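Chitooligosaccharidolytic beta-N-acetylglucosaminidase (Ostrinia furnacalis, PDB 3OZP) hydrolyses one terminal beta-linked N-acetylglucosamine at a time from the non-reducing ends of chitooligosaccharides, with a preference for shorter substrates. Local coordinates at residues 196-201 against 500-505; 225-230 against 279-284. All coordinates share one frame; numbering follows the deposited sequence.

Contact 1: residues 196-201 against 500-505; sequences TARNYY and ALWSEQ. With OAN (O-(2-acetamido-2-deoxy D-glucopyranosylidene) amino-N-phenylcarbamate), chain B.
Arg198 and Glu504 run side by side and point the same way, into the sugar pocket. Their aliphatic parts touch first, CG of Arg198 lying 3.8 Å from CG of Glu504, and their charged ends then meet at a slant, guanidinium and carboxylate planes 41° apart. Glu504 OE2 sits over one face of the guanidinium, toward its rim, 3.4 Å from Arg198 NH1. No N-H points at this oxygen, so the salt bridge rests on charge alone. Arg198 NH2 gives a nearly straight bond (163°) to OAJ of the bound carbamate OAN at 2.7 Å, while NH1 makes weak, bent bonds to OAJ and OAK. Glu504 OE2 takes the other role, accepting from OAN OAK at 2.6 Å. A long basic chain beside a long acidic one thus grips neighbouring sugar hydroxyls with donor and acceptor. The bend of the arginine at chi2 (56°) turns its far end toward the sugar, and Asp195, at the end of strand 189-195, is a second acidic partner for NH1. Trp502 lays its indole face against the pyranose, OAN CAC standing 3.7 Å above the ring centre, as suits the apolar side of a sugar.

Behind the pocket, smaller polar groups join the loops. Asn199 ND2 donates a bent hydrogen bond to Ser503 O at 2.8 Å, the oxygen lying clearly out of the amide plane, and Asn199 OD1 accepts from the backbone N of Glu561 of the second subunit. Tyr201 brings its OH to Ser503 OG, 2.6 Å away and at the edge of the ring; a short serine leaves room for the phenol. Here loops following the first and last strands of a TIM barrel meet, forming part of the sugar-binding pocket of a family 20 glycosidase.

Contact 2: residues 225-230 against 279-284; sequences ITDSQS and PAHVGE. With OAN (O-(2-acetamido-2-deoxy D-glucopyranosylidene) amino-N-phenylcarbamate), chain B.
His281 meets Asp227 with its ring edge, the two side chains pointing the same way and their planes 79° apart. ND1 donates to Asp227 OD1 at 2.8 Å, with the oxygen almost in the imidazole plane and using its syn lone pair. On the anti side the same oxygen accepts from Ser228 N, also at 2.8 Å, so two donors fix the carboxylate, while His224 holds OD2. The packing is tight here: Asp227 CA lies 3.2 Å from His281 O in a CA-H...O contact. Gly283 fits beside Ser228 because a side chain there would run into Ser228 O, which accepts from Glu284 N in a nearly straight bond of 3.0 Å.

Elsewhere water fills in. One molecule links Thr226 OG1 to His281 O, and another joins Asp227 O, Gly283 N and Glu284 O, bridging the 4.3 Å between Asp227 O and Gly283 N. The Glu284 chain passes Gln229 O with its CG, then a bend at chi2 (-74°) turns its carboxylate away, to Lys16 and Trp562 of the second subunit.

With an alanine in place of Asp227, His281 ND1 and Ser228 N would probably both lose their shared acceptor, and the imidazole would be freer to turn. His281 NE2 is hydrogen-bonded to Glu346, consistent with the charge relay inferred for the three; the imidazole, with a nitrogen on either side of CE1, can face two carboxylates at once.

How the contacts relate
The centres of the two contacts lie about 12 Å apart at the same end of one eight-stranded parallel barrel. Contact 1 joins the loops after strands 189-195 and 494-501, the first and last, which are neighbours where the barrel closes; contact 2 joins those after 220-224 and 271-278, the second and third. Along the chain, both segments of contact 2 fall between those of contact 1. The two meet directly: Arg198 NE lies 2.8 Å from Gln229 OE1, and Ala197 O bonds to Ser230 OG. Adjacent loops thus unite sugar-binding side chains and residues of the proposed charge relay round one ligand, with the second subunit bordering both.

Contact 1: residues 196-201 against 500-505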
loop_
_atom_site.group_PDB
_atom_site.type_symbol
_atom_site.label_atom_id
_atom_site.label_comp_id
_atom_site.label_asym_id
_atom_site.label_seq_id
_atom_site.Cartn_x
_atom_site.Cartn_y
_atom_site.Cartn_z
ATOM N N THR A 196 8.310 14.240 5.108
ATOM C CA THR A 196 9.517 13.464 4.779
ATOM C C THR A 196 10.514 13.481 5.934
ATOM O O THR A 196 11.730 13.305 5.735
ATOM C CB THR A 196 10.217 13.970 3.496
ATOM O OG1 THR A 196 10.742 15.291 3.712
ATOM C CG2 THR A 196 9.258 13.976 2.309
ATOM N N ALA A 197 9.991 13.687 7.139
ATOM C CA ALA A 197 10.817 13.755 8.334
ATOM C C ALA A 197 10.535 12.587 9.275
ATOM O O ALA A 197 11.450 12.063 9.916
ATOM C CB ALA A 197 10.610 15.087 9.039
ATOM N N ARG A 198 9.273 12.170 9.351
ATOM C CA ARG A 198 8.916 11.009 10.160
ATOM C C ARG A 198 9.405 9.721 9.509
ATOM O O ARG A 198 9.666 8.736 10.191
ATOM C CB ARG A 198 7.414 10.966 10.429
ATOM C CG ARG A 198 6.988 11.754 11.662
ATOM C CD ARG A 198 7.414 13.238 11.631
ATOM N NE ARG A 198 6.818 13.937 12.766
ATOM C CZ ARG A 198 5.602 14.481 12.758
ATOM N NH1 ARG A 198 4.860 14.444 11.652
ATOM N NH2 ARG A 198 5.133 15.073 13.854
ATOM N N ASN A 199 9.527 9.751 8.188
ATOM C CA ASN A 199 10.208 8.709 7.422
ATOM C C ASN A 199 10.727 9.333 6.137
ATOM O O ASN A 199 10.169 10.326 5.660
ATOM C CB ASN A 199 9.271 7.533 7.113
ATOM C CG ASN A 199 9.209 6.509 8.244
ATOM O OD1 ASN A 199 10.233 6.007 8.704
ATOM N ND2 ASN A 199 8.003 6.193 8.686
ATOM N N TYR A 200 11.794 8.765 5.581
ATOM C CA TYR A 200 12.385 9.293 4.353
ATOM C C TYR A 200 11.654 8.807 3.101
ATOM O O TYR A 200 11.155 7.687 3.055
ATOM C CB TYR A 200 13.871 8.934 4.292
ATOM C CG TYR A 200 14.624 9.553 3.145
ATOM C CD1 TYR A 200 14.925 8.806 2.009
ATOM C CD2 TYR A 200 15.039 10.883 3.193
ATOM C CE1 TYR A 200 15.620 9.360 0.951
ATOM C CE2 TYR A 200 15.743 11.449 2.131
ATOM C CZ TYR A 200 16.028 10.677 1.018
ATOM O OH TYR A 200 16.718 11.216 -0.037
ATOM N N TYR A 201 11.573 9.683 2.102
ATOM C CA TYR A 201 10.977 9.370 0.806
ATOM C C TYR A 201 12.037 9.605 -0.246
ATOM O O TYR A 201 12.646 10.672 -0.285
ATOM C CB TYR A 201 9.765 10.274 0.517
ATOM C CG TYR A 201 8.529 9.942 1.329
ATOM C CD1 TYR A 201 7.414 9.350 0.731
ATOM C CD2 TYR A 201 8.481 10.208 2.697
ATOM C CE1 TYR A 201 6.276 9.038 1.482
ATOM C CE2 TYR A 201 7.359 9.896 3.453
ATOM C CZ TYR A 201 6.260 9.319 2.842
ATOM O OH TYR A 201 5.150 9.024 3.591
ATOM N N ALA A 500 -3.376 15.463 3.637
ATOM C CA ALA A 500 -2.176 15.389 4.463
ATOM C C ALA A 500 -1.686 13.954 4.602
ATOM O O ALA A 500 -2.400 13.094 5.114
ATOM C CB ALA A 500 -2.435 16.009 5.828
ATOM N N LEU A 501 -0.476 13.692 4.114
ATOM C CA LEU A 501 0.171 12.412 4.375
ATOM C C LEU A 501 1.301 12.579 5.388
ATOM O O LEU A 501 2.463 12.813 5.034
ATOM C CB LEU A 501 0.661 11.729 3.088
ATOM C CG LEU A 501 1.354 10.362 3.232
ATOM C CD1 LEU A 501 0.535 9.361 4.074
ATOM C CD2 LEU A 501 1.670 9.787 1.852
ATOM N N TRP A 502 0.928 12.470 6.656
ATOM C CA TRP A 502 1.883 12.364 7.742
ATOM C C TRP A 502 2.516 10.981 7.661
ATOM O O TRP A 502 1.888 10.030 7.184
ATOM C CB TRP A 502 1.183 12.589 9.075
ATOM C CG TRP A 502 0.557 13.943 9.132
ATOM C CD1 TRP A 502 -0.768 14.233 9.037
ATOM C CD2 TRP A 502 1.238 15.200 9.247
ATOM N NE1 TRP A 502 -0.962 15.593 9.107
ATOM C CE2 TRP A 502 0.252 16.212 9.233
ATOM C CE3 TRP A 502 2.587 15.568 9.367
ATOM C CZ2 TRP A 502 0.567 17.570 9.345
ATOM C CZ3 TRP A 502 2.905 16.918 9.474
ATOM C CH2 TRP A 502 1.893 17.905 9.471
ATOM N N SER A 503 3.764 10.874 8.103
ATOM C CA SER A 503 4.572 9.726 7.716
ATOM C C SER A 503 5.125 8.905 8.870
ATOM O O SER A 503 6.132 8.213 8.714
ATOM C CB SER A 503 5.684 10.175 6.770
ATOM O OG SER A 503 5.122 10.743 5.593
ATOM N N GLU A 504 4.462 8.965 10.024
ATOM C CA GLU A 504 4.804 8.064 11.123
ATOM C C GLU A 504 4.705 6.615 10.655
ATOM O O GLU A 504 5.438 5.748 11.136
ATOM C CB GLU A 504 3.905 8.291 12.340
ATOM C CG GLU A 504 4.147 9.619 13.065
ATOM C CD GLU A 504 3.295 10.770 12.530
ATOM O OE1 GLU A 504 2.661 10.624 11.460
ATOM O OE2 GLU A 504 3.266 11.831 13.186
ATOM N N GLN A 505 3.806 6.367 9.704
ATOM C CA GLN A 505 3.552 5.025 9.183
ATOM C C GLN A 505 3.482 5.010 7.654
ATOM O O GLN A 505 2.708 4.252 7.060
ATOM C CB GLN A 505 2.256 4.472 9.773
ATOM C CG GLN A 505 2.277 4.320 11.287
ATOM C CD GLN A 505 0.965 3.830 11.819
ATOM O OE1 GLN A 505 0.793 2.639 12.066
ATOM N NE2 GLN A 505 0.019 4.738 11.983
HETATM C CAH OAN B . -0.930 19.680 12.344
HETATM C CAG OAN B . -0.773 18.201 12.700
HETATM O OAN OAN B . -1.469 17.352 12.146
HETATM N NAI OAN B . 0.148 17.939 13.654
HETATM C CAB OAN B . 0.490 16.578 14.129
HETATM C CAC OAN B . 1.420 15.944 13.065
HETATM O OAJ OAN B . 2.780 16.265 13.366
HETATM C CAD OAN B . 1.233 14.445 13.018
HETATM O OAK OAN B . 2.123 13.878 12.050
HETATM C CAE OAN B . -0.211 14.211 12.632
HETATM C CAF OAN B . -0.489 12.720 12.464
HETATM O OAM OAN B . -1.851 12.520 12.081
HETATM O OAL OAN B . -1.069 14.728 13.678
HETATM C CAA OAN B . -0.681 15.820 14.430
HETATM N NAY OAN B . -1.406 16.207 15.479
HETATM O OAQ OAN B . -2.642 15.431 15.745
HETATM C CAP OAN B . -2.811 14.967 17.020
HETATM O OAR OAN B . -2.667 15.715 17.990
HETATM N NAO OAN B . -3.181 13.681 17.164
HETATM C CAS OAN B . -3.407 13.104 18.351
HETATM C CAT OAN B . -4.626 13.293 19.008
HETATM C CAU OAN B . -4.864 12.660 20.231
HETATM C CAV OAN B . -3.889 11.829 20.789
HETATM C CAW OAN B . -2.677 11.626 20.128
HETATM C CAX OAN B . -2.440 12.258 18.905
#

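Contact 2: residues 225-230 against 279-284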
loop_
_atom_site.group_PDB
_atom_site.type_symbol
_atom_site.label_atom_id
_atom_site.label_comp_id
_atom_site.label_asym_id
_atom_site.label_seq_id
_atom_site.Cartn_x
_atom_site.Cartn_y
_atom_site.Cartn_z
ATOM N N ILE A 225 9.381 19.043 5.455
ATOM C CA ILE A 225 10.717 18.465 5.284
ATOM C C ILE A 225 11.465 18.169 6.594
ATOM O O ILE A 225 12.318 17.280 6.625
ATOM C CB ILE A 225 11.561 19.316 4.280
ATOM C CG1 ILE A 225 12.799 18.553 3.792
ATOM C CG2 ILE A 225 11.894 20.714 4.849
ATOM C CD1 ILE A 225 13.382 19.097 2.484
ATOM N N THR A 226 11.128 18.877 7.671
ATOM C CA THR A 226 11.775 18.663 8.965
ATOM C C THR A 226 10.752 18.398 10.059
ATOM O O THR A 226 9.596 18.800 9.953
ATOM C CB THR A 226 12.637 19.883 9.399
ATOM O OG1 THR A 226 11.819 21.060 9.437
ATOM C CG2 THR A 226 13.802 20.100 8.443
ATOM N N ASP A 227 11.182 17.702 11.103
ATOM C CA ASP A 227 10.382 17.555 12.314
ATOM C C ASP A 227 11.315 17.104 13.423
ATOM O O ASP A 227 12.531 17.133 13.248
ATOM C CB ASP A 227 9.217 16.573 12.117
ATOM C CG ASP A 227 7.990 16.954 12.931
ATOM O OD1 ASP A 227 8.004 16.757 14.171
ATOM O OD2 ASP A 227 7.006 17.448 12.334
ATOM N N SER A 228 10.760 16.695 14.559
ATOM C CA SER A 228 11.590 16.273 15.684
ATOM C C SER A 228 12.392 14.998 15.379
ATOM O O SER A 228 13.497 14.823 15.898
ATOM C CB SER A 228 10.749 16.111 16.953
ATOM O OG SER A 228 9.831 15.045 16.828
ATOM N N GLN A 229 11.844 14.139 14.519
ATOM C CA GLN A 229 12.452 12.833 14.183
ATOM C C GLN A 229 13.675 12.887 13.269
ATOM O O GLN A 229 14.542 12.009 13.347
ATOM C CB GLN A 229 11.412 11.890 13.560
ATOM C CG GLN A 229 10.381 11.336 14.532
ATOM C CD GLN A 229 9.193 12.279 14.753
ATOM O OE1 GLN A 229 9.157 13.392 14.229
ATOM N NE2 GLN A 229 8.220 11.827 15.536
ATOM N N SER A 230 13.735 13.880 12.383
ATOM C CA SER A 230 14.873 14.014 11.466
ATOM C C SER A 230 14.942 15.365 10.770
ATOM O O SER A 230 13.947 16.095 10.690
ATOM C CB SER A 230 14.879 12.892 10.415
ATOM O OG SER A 230 13.799 13.027 9.504
ATOM N N PRO A 279 7.726 26.667 16.522
ATOM C CA PRO A 279 8.888 26.293 17.337
ATOM C C PRO A 279 8.836 24.890 17.942
ATOM O O PRO A 279 9.819 24.454 18.536
ATOM C CB PRO A 279 8.869 27.340 18.453
ATOM C CG PRO A 279 7.424 27.600 18.667
ATOM C CD PRO A 279 6.743 27.428 17.318
ATOM N N ALA A 280 7.707 24.200 17.817
ATOM C CA ALA A 280 7.641 22.787 18.178
ATOM C C ALA A 280 8.123 21.944 16.995
ATOM O O ALA A 280 8.548 22.487 15.973
ATOM C CB ALA A 280 6.227 22.398 18.587
ATOM N N HIS A 281 8.065 20.622 17.138
ATOM C CA HIS A 281 8.423 19.710 16.044
ATOM C C HIS A 281 9.849 19.953 15.543
ATOM O O HIS A 281 10.112 20.028 14.341
ATOM C CB HIS A 281 7.390 19.800 14.915
ATOM C CG HIS A 281 6.048 19.273 15.303
ATOM N ND1 HIS A 281 5.753 17.928 15.308
ATOM C CD2 HIS A 281 4.939 19.904 15.753
ATOM C CE1 HIS A 281 4.511 17.754 15.721
ATOM N NE2 HIS A 281 3.994 18.938 15.996
ATOM N N VAL A 282 10.757 20.112 16.504
ATOM C CA VAL A 282 12.190 20.178 16.248
ATOM C C VAL A 282 12.862 19.229 17.234
ATOM O O VAL A 282 12.298 18.914 18.279
ATOM C CB VAL A 282 12.771 21.619 16.395
ATOM C CG1 VAL A 282 12.151 22.572 15.376
ATOM C CG2 VAL A 282 12.591 22.154 17.818
ATOM N N GLY A 283 14.049 18.751 16.889
ATOM C CA GLY A 283 14.758 17.821 17.754
ATOM C C GLY A 283 16.073 17.390 17.154
ATOM O O GLY A 283 17.111 18.012 17.400
ATOM N N GLU A 284 16.021 16.331 16.351
ATOM C CA GLU A 284 17.211 15.796 15.697
ATOM C C GLU A 284 17.879 16.845 14.820
ATOM O O GLU A 284 17.214 17.545 14.043
ATOM C CB GLU A 284 16.872 14.546 14.878
ATOM C CG GLU A 284 16.586 13.304 15.720
ATOM C CD GLU A 284 17.840 12.678 16.343
ATOM O OE1 GLU A 284 17.692 11.815 17.232
ATOM O OE2 GLU A 284 18.968 13.034 15.944
HETATM C CAH OAN B . -0.930 19.680 12.344
HETATM C CAG OAN B . -0.773 18.201 12.700
HETATM O OAN OAN B . -1.469 17.352 12.146
HETATM N NAI OAN B . 0.148 17.939 13.654
HETATM C CAB OAN B . 0.490 16.578 14.129
HETATM C CAC OAN B . 1.420 15.944 13.065
HETATM O OAJ OAN B . 2.780 16.265 13.366
HETATM C CAD OAN B . 1.233 14.445 13.018
HETATM O OAK OAN B . 2.123 13.878 12.050
HETATM C CAE OAN B . -0.211 14.211 12.632
HETATM C CAF OAN B . -0.489 12.720 12.464
HETATM O OAM OAN B . -1.851 12.520 12.081
HETATM O OAL OAN B . -1.069 14.728 13.678
HETATM C CAA OAN B . -0.681 15.820 14.430
HETATM N NAY OAN B . -1.406 16.207 15.479
HETATM O OAQ OAN B . -2.642 15.431 15.745
HETATM C CAP OAN B . -2.811 14.967 17.020
HETATM O OAR OAN B . -2.667 15.715 17.990
HETATM N NAO OAN B . -3.181 13.681 17.164
HETATM C CAS OAN B . -3.407 13.104 18.351
HETATM C CAT OAN B . -4.626 13.293 19.008
HETATM C CAU OAN B . -4.864 12.660 20.231
HETATM C CAV OAN B . -3.889 11.829 20.789
HETATM C CAW OAN B . -2.677 11.626 20.128
HETATM C CAX OAN B . -2.440 12.258 18.905
HETATM O O HOH W 1 11.272 21.422 12.171
HETATM O O HOH W 2 14.736 18.578 13.850
#